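Local coordinates for DNA helicase uvsW (Enterobacteria phage T4, PDB 1RIF), which couples ATP hydrolysis to 3'-5' translocation and duplex DNA unwinding, driving branch migration of Holliday junctions and probably regression of stalled replication forks, at residues A[5-10]-A[83-88]; A[31-36]-A[45-50]; A[89-94]-A[121-126]; A[160-165]-A[205-210]. The protein carries 1 engineered substitution. One frame throughout, in Å; residues are numbered along the deposited sequence.

Contact 1 of 4, residues A[5-10]-A[83-88]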
loop_
_atom_site.group_PDB
_atom_site.type_symbol
_atom_site.label_atom_id
_atom_site.label_comp_id
_atom_site.label_asym_id
_atom_site.label_seq_id
_atom_site.Cartn_x
_atom_site.Cartn_y
_atom_site.Cartn_z
ATOM N N VAL A 5 -0.725 19.135 -10.862
ATOM C CA VAL A 5 -0.731 18.176 -9.766
ATOM C C VAL A 5 0.578 18.252 -8.977
ATOM O O VAL A 5 1.653 17.921 -9.482
ATOM C CB VAL A 5 -0.973 16.749 -10.302
ATOM C CG1 VAL A 5 -1.053 15.763 -9.158
ATOM C CG2 VAL A 5 -2.266 16.721 -11.098
ATOM N N HIS A 6 0.471 18.702 -7.733
ATOM C CA HIS A 6 1.631 18.857 -6.870
ATOM C C HIS A 6 1.815 17.734 -5.874
ATOM O O HIS A 6 0.859 17.112 -5.418
ATOM C CB HIS A 6 1.550 20.170 -6.085
ATOM C CG HIS A 6 1.506 21.391 -6.945
ATOM N ND1 HIS A 6 0.328 21.910 -7.441
ATOM C CD2 HIS A 6 2.496 22.182 -7.421
ATOM C CE1 HIS A 6 0.596 22.969 -8.185
ATOM N NE2 HIS A 6 1.905 23.155 -8.190
ATOM N N PHE A 7 3.068 17.491 -5.530
ATOM C CA PHE A 7 3.386 16.473 -4.560
ATOM C C PHE A 7 2.859 16.995 -3.210
ATOM O O PHE A 7 2.852 18.203 -2.964
ATOM C CB PHE A 7 4.904 16.276 -4.513
ATOM C CG PHE A 7 5.343 15.143 -3.634
ATOM C CD1 PHE A 7 5.471 13.854 -4.149
ATOM C CD2 PHE A 7 5.607 15.359 -2.283
ATOM C CE1 PHE A 7 5.855 12.800 -3.333
ATOM C CE2 PHE A 7 5.991 14.307 -1.460
ATOM C CZ PHE A 7 6.115 13.025 -1.989
ATOM N N HIS A 8 2.408 16.080 -2.356
ATOM C CA HIS A 8 1.879 16.390 -1.027
ATOM C C HIS A 8 1.993 15.073 -0.247
ATOM O O HIS A 8 1.039 14.305 -0.172
ATOM C CB HIS A 8 0.406 16.809 -1.132
ATOM C CG HIS A 8 -0.237 17.090 0.190
ATOM N ND1 HIS A 8 -0.128 18.307 0.828
ATOM C CD2 HIS A 8 -0.943 16.291 1.026
ATOM C CE1 HIS A 8 -0.736 18.242 2.000
ATOM N NE2 HIS A 8 -1.237 17.030 2.145
ATOM N N ASP A 9 3.155 14.816 0.339
ATOM C CA ASP A 9 3.431 13.562 1.052
ATOM C C ASP A 9 3.092 12.287 0.256
ATOM O O ASP A 9 2.581 12.349 -0.867
ATOM C CB ASP A 9 2.809 13.535 2.478
ATOM C CG ASP A 9 1.292 13.336 2.502
ATOM O OD1 ASP A 9 0.726 12.653 1.623
ATOM O OD2 ASP A 9 0.666 13.844 3.457
ATOM N N PHE A 10 3.395 11.124 0.827
ATOM C CA PHE A 10 3.155 9.874 0.121
ATOM C C PHE A 10 1.785 9.229 0.236
ATOM O O PHE A 10 1.605 8.089 -0.189
ATOM C CB PHE A 10 4.241 8.858 0.481
ATOM C CG PHE A 10 5.584 9.213 -0.070
ATOM C CD1 PHE A 10 6.536 9.834 0.723
ATOM C CD2 PHE A 10 5.869 8.995 -1.415
ATOM C CE1 PHE A 10 7.754 10.236 0.187
ATOM C CE2 PHE A 10 7.086 9.395 -1.966
ATOM C CZ PHE A 10 8.030 10.017 -1.162
ATOM N N PRO A 83 7.083 16.436 -11.123
ATOM C CA PRO A 83 7.973 15.318 -11.454
ATOM C C PRO A 83 8.276 14.379 -10.279
ATOM O O PRO A 83 8.565 13.196 -10.480
ATOM C CB PRO A 83 9.218 16.020 -11.989
ATOM C CG PRO A 83 9.224 17.304 -11.219
ATOM C CD PRO A 83 7.779 17.724 -11.288
ATOM N N GLN A 84 8.197 14.898 -9.057
ATOM C CA GLN A 84 8.473 14.076 -7.886
ATOM C C GLN A 84 7.461 12.936 -7.753
ATOM O O GLN A 84 7.756 11.897 -7.156
ATOM C CB GLN A 84 8.450 14.925 -6.622
ATOM C CG GLN A 84 9.081 14.228 -5.445
ATOM C CD GLN A 84 8.875 14.973 -4.145
ATOM O OE1 GLN A 84 8.698 16.191 -4.133
ATOM N NE2 GLN A 84 8.915 14.241 -3.035
ATOM N N ILE A 85 6.277 13.139 -8.325
ATOM C CA ILE A 85 5.203 12.152 -8.275
ATOM C C ILE A 85 5.478 10.896 -9.099
ATOM O O ILE A 85 5.152 9.785 -8.681
ATOM C CB ILE A 85 3.870 12.779 -8.755
ATOM C CG1 ILE A 85 3.421 13.856 -7.762
ATOM C CG2 ILE A 85 2.798 11.693 -8.924
ATOM C CD1 ILE A 85 2.180 14.630 -8.196
ATOM N N ASN A 86 6.083 11.071 -10.267
ATOM C CA ASN A 86 6.366 9.942 -11.144
ATOM C C ASN A 86 7.729 9.312 -10.888
ATOM O O ASN A 86 8.151 8.428 -11.626
ATOM C CB ASN A 86 6.284 10.389 -12.606
ATOM C CG ASN A 86 4.973 11.083 -12.932
ATOM O OD1 ASN A 86 3.896 10.513 -12.739
ATOM N ND2 ASN A 86 5.058 12.315 -13.428
ATOM N N GLU A 87 8.404 9.768 -9.842
ATOM C CA GLU A 87 9.722 9.271 -9.490
ATOM C C GLU A 87 9.750 7.761 -9.229
ATOM O O GLU A 87 8.894 7.215 -8.533
ATOM C CB GLU A 87 10.215 10.022 -8.268
ATOM C CG GLU A 87 11.617 9.698 -7.868
ATOM C CD GLU A 87 12.047 10.471 -6.643
ATOM O OE1 GLU A 87 12.168 11.717 -6.734
ATOM O OE2 GLU A 87 12.251 9.826 -5.587
ATOM N N LYS A 88 10.748 7.094 -9.800
ATOM C CA LYS A 88 10.918 5.656 -9.659
ATOM C C LYS A 88 12.214 5.361 -8.904
ATOM O O LYS A 88 13.084 6.221 -8.792
ATOM C CB LYS A 88 10.994 5.006 -11.040
ATOM C CG LYS A 88 9.868 5.363 -11.984
ATOM C CD LYS A 88 8.597 4.632 -11.630
ATOM C CE LYS A 88 7.476 4.974 -12.595
ATOM N NZ LYS A 88 6.256 4.160 -12.351
#
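The small mixed sheet of the UvsW N-terminal domain meets the loop that leads to helix 93-101: strand 3-8 packs against the turn that follows its parallel neighbour, strand 79-81. Phe7 has the largest share of the contact, closely followed by Ile85. Its CG lies anti to the backbone N (chi1 -174°), which swings the Phe7 ring out beneath the carboxamide of Gln84. Ring and amide planes are 16° apart, so the two groups are stacked, with Gln84 NE2 3.1 Å above the ring plane over its centre. The extended Gln84 chain, itself anti at chi1, also lays its CG over that face, 4.3 Å from the centroid of the Phe7 ring in a CH-pi contact. Asp9 O lies above the opposite face, toward the rim. Ile85 comes to the ring edge instead, its CG1 4.2 Å from Phe7 CD1. Ile85 CD1 reaches Val5 CG1 at 3.6 Å, the two side chains crossing at about a right angle. No hydrogen bond joins the segments; Asp82 bridges them, OD2 receiving Phe7 N and OD1 receiving Gln84 N. The result is an amide-pi stack beside an aliphatic contact, at the end of two parallel strands of a mixed four-stranded sheet.

Contact 2 of 4, residues A[31-36]-A[45-50]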
loop_
_atom_site.group_PDB
_atom_site.type_symbol
_atom_site.label_atom_id
_atom_site.label_comp_id
_atom_site.label_asym_id
_atom_site.label_seq_id
_atom_site.Cartn_x
_atom_site.Cartn_y
_atom_site.Cartn_z
ATOM N N PHE A 31 -17.639 7.029 -6.045
ATOM C CA PHE A 31 -18.376 5.823 -6.342
ATOM C C PHE A 31 -19.458 5.641 -5.302
ATOM O O PHE A 31 -19.400 6.204 -4.213
ATOM C CB PHE A 31 -17.445 4.601 -6.408
ATOM C CG PHE A 31 -16.726 4.293 -5.122
ATOM C CD1 PHE A 31 -17.324 3.500 -4.149
ATOM C CD2 PHE A 31 -15.441 4.791 -4.891
ATOM C CE1 PHE A 31 -16.652 3.205 -2.959
ATOM C CE2 PHE A 31 -14.763 4.505 -3.710
ATOM C CZ PHE A 31 -15.367 3.712 -2.744
ATOM N N GLU A 32 -20.457 4.859 -5.664
ATOM C CA GLU A 32 -21.585 4.582 -4.802
ATOM C C GLU A 32 -21.155 3.632 -3.692
ATOM O O GLU A 32 -20.569 2.588 -3.965
ATOM C CB GLU A 32 -22.668 3.931 -5.645
ATOM C CG GLU A 32 -24.069 4.109 -5.165
ATOM C CD GLU A 32 -25.050 3.416 -6.088
ATOM O OE1 GLU A 32 -25.227 2.182 -5.952
ATOM O OE2 GLU A 32 -25.621 4.110 -6.961
ATOM N N ALA A 33 -21.437 3.992 -2.443
ATOM C CA ALA A 33 -21.092 3.132 -1.318
ATOM C C ALA A 33 -22.112 1.990 -1.237
ATOM O O ALA A 33 -23.318 2.216 -1.315
ATOM C CB ALA A 33 -21.100 3.930 -0.028
ATOM N N ASP A 34 -21.633 0.764 -1.084
ATOM C CA ASP A 34 -22.530 -0.377 -0.995
ATOM C C ASP A 34 -23.300 -0.330 0.319
ATOM O O ASP A 34 -22.710 -0.272 1.392
ATOM C CB ASP A 34 -21.730 -1.682 -1.095
ATOM C CG ASP A 34 -22.612 -2.920 -1.050
ATOM O OD1 ASP A 34 -23.536 -3.029 -1.889
ATOM O OD2 ASP A 34 -22.377 -3.793 -0.177
ATOM N N GLY A 35 -24.624 -0.330 0.234
ATOM C CA GLY A 35 -25.416 -0.297 1.445
ATOM C C GLY A 35 -25.941 1.065 1.841
ATOM O O GLY A 35 -26.598 1.188 2.873
ATOM N N TYR A 36 -25.638 2.094 1.055
ATOM C CA TYR A 36 -26.146 3.429 1.358
ATOM C C TYR A 36 -27.645 3.242 1.129
ATOM O O TYR A 36 -28.053 2.499 0.227
ATOM C CB TYR A 36 -25.566 4.483 0.389
ATOM C CG TYR A 36 -26.378 4.698 -0.879
ATOM C CD1 TYR A 36 -27.506 5.525 -0.877
ATOM C CD2 TYR A 36 -26.063 4.018 -2.061
ATOM C CE1 TYR A 36 -28.307 5.667 -2.014
ATOM C CE2 TYR A 36 -26.858 4.153 -3.205
ATOM C CZ TYR A 36 -27.980 4.977 -3.168
ATOM O OH TYR A 36 -28.783 5.093 -4.275
ATOM N N GLY A 45 -28.997 12.527 7.277
ATOM C CA GLY A 45 -27.906 13.484 7.255
ATOM C C GLY A 45 -27.655 14.189 5.939
ATOM O O GLY A 45 -28.549 14.298 5.103
ATOM N N ASN A 46 -26.421 14.651 5.753
ATOM C CA ASN A 46 -26.022 15.390 4.554
ATOM C C ASN A 46 -25.290 14.560 3.504
ATOM O O ASN A 46 -24.682 15.113 2.590
ATOM C CB ASN A 46 -25.103 16.550 4.948
ATOM C CG ASN A 46 -25.610 17.325 6.150
ATOM O OD1 ASN A 46 -26.748 17.797 6.171
ATOM N ND2 ASN A 46 -24.756 17.472 7.158
ATOM N N TRP A 47 -25.342 13.243 3.620
ATOM C CA TRP A 47 -24.630 12.389 2.679
ATOM C C TRP A 47 -25.469 11.907 1.500
ATOM O O TRP A 47 -26.619 11.497 1.670
ATOM C CB TRP A 47 -24.059 11.196 3.440
ATOM C CG TRP A 47 -23.115 10.351 2.661
ATOM C CD1 TRP A 47 -22.111 10.781 1.838
ATOM C CD2 TRP A 47 -23.015 8.927 2.708
ATOM N NE1 TRP A 47 -21.389 9.714 1.372
ATOM C CE2 TRP A 47 -21.919 8.560 1.890
ATOM C CE3 TRP A 47 -23.743 7.920 3.363
ATOM C CZ2 TRP A 47 -21.531 7.223 1.714
ATOM C CZ3 TRP A 47 -23.359 6.592 3.186
ATOM C CH2 TRP A 47 -22.265 6.256 2.370
ATOM N N ASP A 48 -24.882 11.952 0.302
ATOM C CA ASP A 48 -25.573 11.504 -0.908
ATOM C C ASP A 48 -25.292 10.030 -1.237
ATOM O O ASP A 48 -25.629 9.560 -2.324
ATOM C CB ASP A 48 -25.198 12.392 -2.112
ATOM C CG ASP A 48 -23.704 12.374 -2.426
ATOM O OD1 ASP A 48 -22.954 11.645 -1.742
ATOM O OD2 ASP A 48 -23.275 13.092 -3.361
ATOM N N GLY A 49 -24.677 9.312 -0.298
ATOM C CA GLY A 49 -24.376 7.903 -0.499
ATOM C C GLY A 49 -23.148 7.574 -1.339
ATOM O O GLY A 49 -22.863 6.401 -1.584
ATOM N N ARG A 50 -22.411 8.594 -1.773
ATOM C CA ARG A 50 -21.229 8.378 -2.599
ATOM C C ARG A 50 -19.938 8.658 -1.856
ATOM O O ARG A 50 -19.851 9.589 -1.057
ATOM C CB ARG A 50 -21.278 9.256 -3.860
ATOM C CG ARG A 50 -22.485 8.987 -4.761
ATOM C CD ARG A 50 -22.344 9.707 -6.079
ATOM N NE ARG A 50 -21.229 9.185 -6.869
ATOM C CZ ARG A 50 -21.303 8.127 -7.673
ATOM N NH1 ARG A 50 -22.443 7.465 -7.806
ATOM N NH2 ARG A 50 -20.232 7.732 -8.347
HETATM O O HOH W 1 -25.202 7.537 -6.508
#
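Two short antiparallel strands, 30-32 and 50-52, form a small two-stranded sheet in the N-terminal domain, and the contact lies at one end of the pair. Glu32 and Arg50 are its non-hydrogen-bonded pair, with CA atoms 4.4 Å apart. The tight part begins one residue on. Ala33 N donates to Gly49 O at 2.9 Å with an N-H...O angle of 168°; the donor comes in nearly along the C=O axis (C=O...N 163°). Ala33 CB then meets the edge of the Trp47 indole, 3.5 Å from CH2. Gly49 is buried between two aromatic residues: its CA stands 3.4 Å above the centre of the Trp47 ring system, while Tyr36 CB approaches it from the type II turn 33-36. A CB on Gly49 would collide with Tyr36 CD1, and its positive phi also favours glycine. Trp47 is fixed in rotation by NE1, which donates to Arg50 O, and Arg41 makes a cation-pi contact with the indole.

The Glu32-Arg50 side is looser. The guanidinium lies with one face over the Phe31-Glu32 peptide and is held chiefly by Ser30, whose OG receives Arg50 NE. The opposite charges do not touch; a water accepts from Arg50 NH1 and donates only weakly to Glu32 OE2. Asp48 completes an Asx turn, its OD1 receiving Arg50 N at 3.1 Å from above the carboxylate plane.

Contact 3 of 4, residues A[89-94]-A[121-126]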
loop_
_atom_site.group_PDB
_atom_site.type_symbol
_atom_site.label_atom_id
_atom_site.label_comp_id
_atom_site.label_asym_id
_atom_site.label_seq_id
_atom_site.Cartn_x
_atom_site.Cartn_y
_atom_site.Cartn_z
ATOM N N GLU A 89 12.336 4.146 -8.379
ATOM C CA GLU A 89 13.548 3.745 -7.667
ATOM C C GLU A 89 14.672 3.612 -8.675
ATOM O O GLU A 89 14.485 3.042 -9.751
ATOM C CB GLU A 89 13.363 2.389 -6.979
ATOM C CG GLU A 89 12.830 2.475 -5.574
ATOM C CD GLU A 89 13.822 3.087 -4.622
ATOM O OE1 GLU A 89 14.795 2.412 -4.233
ATOM O OE2 GLU A 89 13.627 4.261 -4.272
ATOM N N GLU A 90 15.841 4.142 -8.343
ATOM C CA GLU A 90 16.959 4.020 -9.258
ATOM C C GLU A 90 17.581 2.677 -8.958
ATOM O O GLU A 90 18.527 2.560 -8.179
ATOM C CB GLU A 90 17.957 5.158 -9.056
ATOM C CG GLU A 90 17.488 6.475 -9.648
ATOM C CD GLU A 90 18.528 7.565 -9.517
ATOM O OE1 GLU A 90 18.322 8.663 -10.086
ATOM O OE2 GLU A 90 19.551 7.321 -8.838
ATOM N N LEU A 91 17.008 1.655 -9.573
ATOM C CA LEU A 91 17.461 0.294 -9.389
ATOM C C LEU A 91 17.359 -0.370 -10.751
ATOM O O LEU A 91 16.269 -0.502 -11.300
ATOM C CB LEU A 91 16.554 -0.399 -8.358
ATOM C CG LEU A 91 16.876 -1.740 -7.676
ATOM C CD1 LEU A 91 16.445 -2.863 -8.566
ATOM C CD2 LEU A 91 18.356 -1.834 -7.326
ATOM N N SER A 92 18.502 -0.746 -11.314
ATOM C CA SER A 92 18.522 -1.412 -12.608
ATOM C C SER A 92 18.274 -2.885 -12.351
ATOM O O SER A 92 18.543 -3.379 -11.260
ATOM C CB SER A 92 19.885 -1.237 -13.282
ATOM O OG SER A 92 20.912 -1.883 -12.545
ATOM N N ARG A 93 17.762 -3.599 -13.341
ATOM C CA ARG A 93 17.513 -5.013 -13.133
ATOM C C ARG A 93 18.849 -5.694 -12.858
ATOM O O ARG A 93 18.913 -6.704 -12.156
ATOM C CB ARG A 93 16.830 -5.631 -14.358
ATOM C CG ARG A 93 16.383 -7.075 -14.143
ATOM C CD ARG A 93 15.516 -7.218 -12.889
ATOM N NE ARG A 93 15.330 -8.615 -12.497
ATOM C CZ ARG A 93 14.223 -9.321 -12.708
ATOM N NH1 ARG A 93 13.177 -8.776 -13.314
ATOM N NH2 ARG A 93 14.165 -10.580 -12.319
ATOM N N LYS A 94 19.916 -5.116 -13.405
ATOM C CA LYS A 94 21.263 -5.649 -13.230
ATOM C C LYS A 94 21.701 -5.567 -11.773
ATOM O O LYS A 94 22.220 -6.536 -11.212
ATOM C CB LYS A 94 22.258 -4.868 -14.084
ATOM C CG LYS A 94 23.650 -5.472 -14.122
ATOM C CD LYS A 94 23.669 -6.735 -14.987
ATOM C CE LYS A 94 25.070 -7.364 -15.084
ATOM N NZ LYS A 94 26.098 -6.503 -15.757
ATOM N N ALA A 121 8.144 -9.815 -9.478
ATOM C CA ALA A 121 7.188 -9.077 -8.650
ATOM C C ALA A 121 7.897 -8.075 -7.731
ATOM O O ALA A 121 7.489 -6.908 -7.634
ATOM C CB ALA A 121 6.356 -10.051 -7.823
ATOM N N VAL A 122 8.952 -8.536 -7.057
ATOM C CA VAL A 122 9.721 -7.683 -6.154
ATOM C C VAL A 122 10.353 -6.522 -6.918
ATOM O O VAL A 122 10.297 -5.374 -6.476
ATOM C CB VAL A 122 10.840 -8.483 -5.435
ATOM C CG1 VAL A 122 11.784 -7.530 -4.717
ATOM C CG2 VAL A 122 10.228 -9.457 -4.439
ATOM N N PHE A 123 10.951 -6.822 -8.068
ATOM C CA PHE A 123 11.582 -5.792 -8.883
ATOM C C PHE A 123 10.552 -4.756 -9.353
ATOM O O PHE A 123 10.797 -3.551 -9.279
ATOM C CB PHE A 123 12.275 -6.417 -10.094
ATOM C CG PHE A 123 12.967 -5.410 -10.972
ATOM C CD1 PHE A 123 14.127 -4.773 -10.537
ATOM C CD2 PHE A 123 12.438 -5.074 -12.216
ATOM C CE1 PHE A 123 14.748 -3.817 -11.320
ATOM C CE2 PHE A 123 13.052 -4.115 -13.013
ATOM C CZ PHE A 123 14.208 -3.485 -12.565
ATOM N N GLU A 124 9.408 -5.236 -9.839
ATOM C CA GLU A 124 8.324 -4.369 -10.309
ATOM C C GLU A 124 7.857 -3.420 -9.209
ATOM O O GLU A 124 7.618 -2.230 -9.455
ATOM C CB GLU A 124 7.120 -5.211 -10.748
ATOM C CG GLU A 124 6.872 -5.258 -12.238
ATOM C CD GLU A 124 6.357 -3.943 -12.802
ATOM O OE1 GLU A 124 5.275 -3.479 -12.379
ATOM O OE2 GLU A 124 7.043 -3.379 -13.678
ATOM N N GLY A 125 7.716 -3.968 -8.004
ATOM C CA GLY A 125 7.253 -3.189 -6.868
ATOM C C GLY A 125 8.224 -2.127 -6.418
ATOM O O GLY A 125 7.843 -0.968 -6.225
ATOM N N LEU A 126 9.484 -2.519 -6.256
ATOM C CA LEU A 126 10.515 -1.592 -5.822
ATOM C C LEU A 126 10.697 -0.408 -6.768
ATOM O O LEU A 126 10.664 0.740 -6.335
ATOM C CB LEU A 126 11.841 -2.329 -5.647
ATOM C CG LEU A 126 11.867 -3.344 -4.499
ATOM C CD1 LEU A 126 13.273 -3.932 -4.375
ATOM C CD2 LEU A 126 11.443 -2.674 -3.194
#
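Helix 116-128 of the helicase domain presents Phe123 to segment 89-94, which comprises the end of a loop and the first turn of helix 93-101. The Phe123 side chain has CG anti to its backbone N, so the ring projects from the helix, with Arg93 over one face and Leu91 at the edge. Arg93 also starts anti to its backbone N, then bends at chi2 (53°). That bend lays CD over the ring centre, 3.6 Å from the Phe123 centroid and 8° off the normal, a well-aligned CH-pi contact. The guanidinium continues past the ring, its plane tilted 38° from it, and one of its faces looks onto Phe123 CB. Leu91, again anti at chi1, brings CD1 to 3.4 Å from Phe123 CE1. Phe96, one turn along helix 93-101, meets the same ring.

At the other end, the backbone of Glu89 is hydrogen-bonded to that of Val127. The side chain bends at chi2, and its carboxylate forms a salt bridge through OE2 with Arg129 and a hydrogen bond through OE1 with Tyr151 OH. Ser92 occupies the N-cap of helix 93-101, with OG bonded to Asp95 N. Arg93 NH1 pairs with Asp120 and NE with Asp97, so the arginine joins both helices by charge while its methylene covers the aromatic face; the guanidinium would be expected to keep Asp120 and Asp97 ionised.

Contact 4 of 4, residues A[160-165]-A[205-210]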
loop_
_atom_site.group_PDB
_atom_site.type_symbol
_atom_site.label_atom_id
_atom_site.label_comp_id
_atom_site.label_asym_id
_atom_site.label_seq_id
_atom_site.Cartn_x
_atom_site.Cartn_y
_atom_site.Cartn_z
ATOM N N ILE A 160 8.810 -0.670 8.612
ATOM C CA ILE A 160 7.971 -1.397 7.662
ATOM C C ILE A 160 6.733 -1.936 8.390
ATOM O O ILE A 160 6.855 -2.593 9.435
ATOM C CB ILE A 160 8.733 -2.596 7.014
ATOM C CG1 ILE A 160 10.054 -2.122 6.392
ATOM C CG2 ILE A 160 7.873 -3.237 5.936
ATOM C CD1 ILE A 160 11.296 -2.649 7.114
ATOM N N LEU A 161 5.550 -1.629 7.849
ATOM C CA LEU A 161 4.282 -2.088 8.424
ATOM C C LEU A 161 3.734 -3.164 7.504
ATOM O O LEU A 161 3.573 -2.935 6.303
ATOM C CB LEU A 161 3.251 -0.954 8.487
ATOM C CG LEU A 161 2.085 -0.987 9.494
ATOM C CD1 LEU A 161 0.872 -0.369 8.829
ATOM C CD2 LEU A 161 1.756 -2.384 9.963
ATOM N N ILE A 162 3.452 -4.335 8.067
ATOM C CA ILE A 162 2.900 -5.434 7.300
ATOM C C ILE A 162 1.560 -5.782 7.932
ATOM O O ILE A 162 1.498 -6.095 9.115
ATOM C CB ILE A 162 3.841 -6.649 7.336
ATOM C CG1 ILE A 162 5.240 -6.210 6.900
ATOM C CG2 ILE A 162 3.326 -7.754 6.398
ATOM C CD1 ILE A 162 6.265 -7.297 7.006
ATOM N N ILE A 163 0.493 -5.707 7.143
ATOM C CA ILE A 163 -0.860 -6.001 7.627
ATOM C C ILE A 163 -1.313 -7.374 7.121
ATOM O O ILE A 163 -1.290 -7.638 5.928
ATOM C CB ILE A 163 -1.871 -4.903 7.147
ATOM C CG1 ILE A 163 -1.376 -3.514 7.584
ATOM C CG2 ILE A 163 -3.273 -5.168 7.721
ATOM C CD1 ILE A 163 -2.263 -2.338 7.137
ATOM N N VAL A 164 -1.710 -8.254 8.033
ATOM C CA VAL A 164 -2.160 -9.585 7.638
ATOM C C VAL A 164 -3.611 -9.780 8.073
ATOM O O VAL A 164 -4.094 -9.082 8.963
ATOM C CB VAL A 164 -1.253 -10.717 8.241
ATOM C CG1 VAL A 164 0.169 -10.575 7.715
ATOM C CG2 VAL A 164 -1.291 -10.688 9.764
ATOM N N PRO A 165 -4.327 -10.725 7.439
ATOM C CA PRO A 165 -5.729 -10.964 7.793
ATOM C C PRO A 165 -6.072 -11.447 9.203
ATOM O O PRO A 165 -7.152 -11.127 9.706
ATOM C CB PRO A 165 -6.208 -11.925 6.701
ATOM C CG PRO A 165 -4.965 -12.593 6.236
ATOM C CD PRO A 165 -3.940 -11.499 6.246
ATOM N N ALA A 205 12.102 -2.109 16.846
ATOM C CA ALA A 205 12.057 -3.061 15.739
ATOM C C ALA A 205 11.599 -2.384 14.458
ATOM O O ALA A 205 10.568 -1.713 14.441
ATOM C CB ALA A 205 11.119 -4.217 16.078
ATOM N N PRO A 206 12.375 -2.539 13.369
ATOM C CA PRO A 206 12.049 -1.945 12.063
ATOM C C PRO A 206 10.785 -2.526 11.402
ATOM O O PRO A 206 10.108 -1.839 10.640
ATOM C CB PRO A 206 13.312 -2.210 11.239
ATOM C CG PRO A 206 13.834 -3.488 11.835
ATOM C CD PRO A 206 13.683 -3.218 13.315
ATOM N N VAL A 207 10.470 -3.787 11.691
ATOM C CA VAL A 207 9.284 -4.414 11.118
ATOM C C VAL A 207 8.161 -4.561 12.144
ATOM O O VAL A 207 8.373 -5.092 13.242
ATOM C CB VAL A 207 9.579 -5.826 10.546
ATOM C CG1 VAL A 207 8.324 -6.379 9.882
ATOM C CG2 VAL A 207 10.724 -5.767 9.546
ATOM N N VAL A 208 6.974 -4.086 11.767
ATOM C CA VAL A 208 5.783 -4.168 12.612
ATOM C C VAL A 208 4.701 -4.966 11.871
ATOM O O VAL A 208 4.353 -4.649 10.740
ATOM C CB VAL A 208 5.238 -2.763 12.964
ATOM C CG1 VAL A 208 4.017 -2.890 13.854
ATOM C CG2 VAL A 208 6.323 -1.944 13.675
ATOM N N VAL A 209 4.180 -6.005 12.513
ATOM C CA VAL A 209 3.170 -6.842 11.885
ATOM C C VAL A 209 1.870 -6.923 12.675
ATOM O O VAL A 209 1.871 -7.199 13.877
ATOM C CB VAL A 209 3.704 -8.273 11.680
ATOM C CG1 VAL A 209 2.657 -9.125 10.965
ATOM C CG2 VAL A 209 5.017 -8.231 10.882
ATOM N N GLY A 210 0.760 -6.694 11.986
ATOM C CA GLY A 210 -0.532 -6.752 12.639
ATOM C C GLY A 210 -1.696 -6.942 11.685
ATOM O O GLY A 210 -1.521 -7.117 10.480
#
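Ile162 and Val209 lie side by side and point the same way, with Ile162 CB 4.1 Å from Val209 CG2. Both leave the face that also carries Ile160 and Val207. In Ile162, CG1 is anti to the carbonyl carbon (chi1 -53°) and the chain runs on extended to CD1. This tip crosses obliquely toward Val207, reaching CG1 at 3.7 Å, and so spans two residues of the facing strand. Ile160 also crosses Val207 obliquely, its CD1 4.0 Å from Val207 CG2. Met173 and Phe177 of helix 167-180 pack on Ile162 from this side.

The strands are neighbours in the seven-stranded parallel sheet of the RecA-like P-loop NTPase domain, and the short segments 160-163 and 207-210 run 18° apart. The pairing alternates regularly: Ile160 N and Ile162 N donate to Pro206 O and Val208 O, while Val208 N and Gly210 N donate back to Ile160 O and Ile162 O. The straightest approach to an acceptor is Val208 N to Ile160 O, 2.8 Å with a C=O...N angle of 177°.

On the other face, Leu161 CD2 touches Val208 O, and Val208 packs on Phe226 and Trp222. Ile163 is paired there with Gly210, which has no side chain, and the last bond runs from Val164 N to Gly210 O at 2.7 Å.

Contacts 1 and 2 lie in the N-terminal region, contact 3 at helix 116-128, contact 4 within the helicase sheet. Contact 2 is nested within the loop closed by contact 1, yet their centres lie 30 Å apart. Contacts 1 and 3 adjoin at Lys88 and Glu89, with centres 18 Å apart, so one loop runs from the small sheet to helix 93-101, packing on helix 116-128. The centre of contact 4 is 22 Å from that of contact 3. These last two are nearest the predicted ATP site: the Phe123 side chain is about 11 Å from that of Leu135, and the Ile162 side chain about 9 Å from that of Ser142. Contacts 1 and 2 lie away from it.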